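Local coordinates for insecticidal crystal protein Cry7Cal (Bacillus thuringiensis, PDB 5ZI1) that is an insecticidal crystal toxin of the delta endotoxin family, active against a locust and probably acting through binding to a receptor, at residues I299-R304 and I314-S319. Numbering follows the deposited sequence.
Sequences INVRAR and IWTGHS
Val301 lies against one face of the Trp315 indole. Its CG1 sits over the five-membered ring in a CH-pi contact, 3.7 Å from the centroid and only 7° off the ring normal, while CG2 covers the benzo end, 3.7 Å from Trp315 CH2. Both methyls can reach the ring because CG1 is anti to the backbone N of Val301 (chi1 167°) and CG2 anti to its carbonyl carbon. NE1 of the indole is bound by the carbonyl of Val373, which fixes the rotation of the ring. The Arg304 guanidinium has Ile314 CD1 over one face and Thr316 CG2 at its edge, near the plane; the same methyl rests on the aliphatic chain, 3.6 Å from Arg304 CG. Asn300 ND2 lies at the edge of the Arg302 guanidinium, in its plane, and is itself hydrogen-bonded to Thr346 OG1 and Ser344 OG.

The strands pair antiparallel with a classic beta bulge: Thr316 and Gly317 both face Arg302, whose carbonyl O accepts from Thr316 N at 2.6 Å and, more distantly, from Gly317 N at 3.3 Å. Both donors approach from the same face of the carbonyl plane. The extra residue shifts the register by one, and Thr316 CB points toward the partner strand, with OG1 3.3 Å from Arg302 CB and hydrogen-bonded to the carbonyl of Thr337. Paired backbone bonds join Asn300 to Ser319 and Arg304 to Ile314 on either side of the bulge.

The two segments belong to the hairpin of strands 294-306 and 312-324, the central pair of a four-stranded antiparallel sheet in the middle, lectin-like domain of the toxin. Strand 343-348 flanks 294-306 and strand 331-336 flanks 312-324, where Tyr335 stacks on His318; strands 369-382 and 430-437 pack against Ile314 and Ile299, respectively.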
loop_
_atom_site.group_PDB
_atom_site.type_symbol
_atom_site.label_atom_id
_atom_site.label_comp_id
_atom_site.label_asym_id
_atom_site.label_seq_id
_atom_site.Cartn_x
_atom_site.Cartn_y
_atom_site.Cartn_z
ATOM N N ILE A 299 -0.672 -19.442 13.002
ATOM C CA ILE A 299 -1.676 -20.044 12.129
ATOM C C ILE A 299 -1.867 -21.492 12.544
ATOM O O ILE A 299 -0.894 -22.248 12.648
ATOM C CB ILE A 299 -1.287 -20.014 10.640
ATOM C CG1 ILE A 299 -0.880 -18.633 10.169
ATOM C CG2 ILE A 299 -2.440 -20.545 9.797
ATOM C CD1 ILE A 299 -0.259 -18.658 8.798
ATOM N N ASN A 300 -3.114 -21.899 12.736
ATOM C CA ASN A 300 -3.415 -23.299 12.960
ATOM C C ASN A 300 -4.258 -23.833 11.806
ATOM O O ASN A 300 -5.178 -23.158 11.334
ATOM C CB ASN A 300 -4.144 -23.517 14.283
ATOM C CG ASN A 300 -4.524 -25.000 14.488
ATOM O OD1 ASN A 300 -5.708 -25.365 14.518
ATOM N ND2 ASN A 300 -3.508 -25.857 14.581
ATOM N N VAL A 301 -3.952 -25.044 11.353
ATOM C CA VAL A 301 -4.756 -25.723 10.345
ATOM C C VAL A 301 -5.242 -27.043 10.924
ATOM O O VAL A 301 -4.479 -27.760 11.579
ATOM C CB VAL A 301 -3.961 -25.943 9.041
ATOM C CG1 VAL A 301 -4.681 -26.926 8.113
ATOM C CG2 VAL A 301 -3.737 -24.632 8.343
ATOM N N ARG A 302 -6.523 -27.343 10.714
ATOM C CA ARG A 302 -7.099 -28.648 11.007
ATOM C C ARG A 302 -7.546 -29.286 9.703
ATOM O O ARG A 302 -8.193 -28.628 8.874
ATOM C CB ARG A 302 -8.296 -28.565 11.951
ATOM C CG ARG A 302 -7.982 -28.020 13.308
ATOM C CD ARG A 302 -6.894 -28.784 13.987
ATOM N NE ARG A 302 -7.218 -28.944 15.400
ATOM C CZ ARG A 302 -6.590 -28.319 16.391
ATOM N NH1 ARG A 302 -5.574 -27.501 16.133
ATOM N NH2 ARG A 302 -6.974 -28.523 17.647
ATOM N N ALA A 303 -7.233 -30.575 9.538
ATOM C CA ALA A 303 -7.508 -31.244 8.284
ATOM C C ALA A 303 -7.907 -32.688 8.551
ATOM O O ALA A 303 -7.621 -33.254 9.612
ATOM C CB ALA A 303 -6.301 -31.174 7.348
ATOM N N ARG A 304 -8.596 -33.275 7.572
ATOM C CA ARG A 304 -9.009 -34.666 7.652
ATOM C C ARG A 304 -8.793 -35.295 6.289
ATOM O O ARG A 304 -8.667 -34.598 5.281
ATOM C CB ARG A 304 -10.471 -34.817 8.095
ATOM C CG ARG A 304 -11.483 -34.434 7.034
ATOM C CD ARG A 304 -12.896 -34.541 7.577
ATOM N NE ARG A 304 -13.851 -33.920 6.670
ATOM C CZ ARG A 304 -14.651 -34.579 5.841
ATOM N NH1 ARG A 304 -15.470 -33.905 5.043
ATOM N NH2 ARG A 304 -14.636 -35.904 5.807
ATOM N N ILE A 314 -7.978 -32.641 3.365
ATOM C CA ILE A 314 -8.634 -31.364 3.120
ATOM C C ILE A 314 -8.739 -30.658 4.463
ATOM O O ILE A 314 -8.908 -31.301 5.504
ATOM C CB ILE A 314 -10.046 -31.509 2.504
ATOM C CG1 ILE A 314 -10.975 -32.227 3.490
ATOM C CG2 ILE A 314 -10.015 -32.217 1.143
ATOM C CD1 ILE A 314 -12.433 -32.272 3.063
ATOM N N TRP A 315 -8.661 -29.323 4.443
ATOM C CA TRP A 315 -8.793 -28.589 5.697
ATOM C C TRP A 315 -10.228 -28.672 6.178
ATOM O O TRP A 315 -11.162 -28.548 5.390
ATOM C CB TRP A 315 -8.418 -27.105 5.554
ATOM C CG TRP A 315 -7.042 -26.804 5.077
ATOM C CD1 TRP A 315 -6.165 -27.668 4.502
ATOM C CD2 TRP A 315 -6.387 -25.535 5.120
ATOM N NE1 TRP A 315 -5.002 -27.018 4.181
ATOM C CE2 TRP A 315 -5.108 -25.707 4.560
ATOM C CE3 TRP A 315 -6.751 -24.275 5.594
ATOM C CZ2 TRP A 315 -4.199 -24.666 4.444
ATOM C CZ3 TRP A 315 -5.843 -23.240 5.483
ATOM C CH2 TRP A 315 -4.584 -23.441 4.913
ATOM N N THR A 316 -10.403 -28.886 7.481
ATOM C CA THR A 316 -11.720 -28.732 8.087
ATOM C C THR A 316 -11.923 -27.326 8.651
ATOM O O THR A 316 -13.064 -26.858 8.767
ATOM C CB THR A 316 -11.895 -29.759 9.203
ATOM O OG1 THR A 316 -10.980 -29.459 10.265
ATOM C CG2 THR A 316 -11.588 -31.189 8.687
ATOM N N GLY A 317 -10.838 -26.661 9.032
ATOM C CA GLY A 317 -10.916 -25.327 9.597
ATOM C C GLY A 317 -9.517 -24.785 9.770
ATOM O O GLY A 317 -8.523 -25.482 9.547
ATOM N N HIS A 318 -9.446 -23.522 10.172
ATOM C CA HIS A 318 -8.156 -22.929 10.489
ATOM C C HIS A 318 -8.385 -21.681 11.324
ATOM O O HIS A 318 -9.502 -21.168 11.433
ATOM C CB HIS A 318 -7.346 -22.614 9.229
ATOM C CG HIS A 318 -7.799 -21.384 8.504
ATOM N ND1 HIS A 318 -8.863 -21.388 7.626
ATOM C CD2 HIS A 318 -7.321 -20.116 8.515
ATOM C CE1 HIS A 318 -9.016 -20.173 7.128
ATOM N NE2 HIS A 318 -8.091 -19.386 7.648
ATOM N N SER A 319 -7.302 -21.206 11.923
ATOM C CA SER A 319 -7.353 -20.135 12.895
ATOM C C SER A 319 -6.184 -19.209 12.649
ATOM O O SER A 319 -5.150 -19.617 12.123
ATOM C CB SER A 319 -7.308 -20.659 14.331
ATOM O OG SER A 319 -8.604 -21.064 14.733
#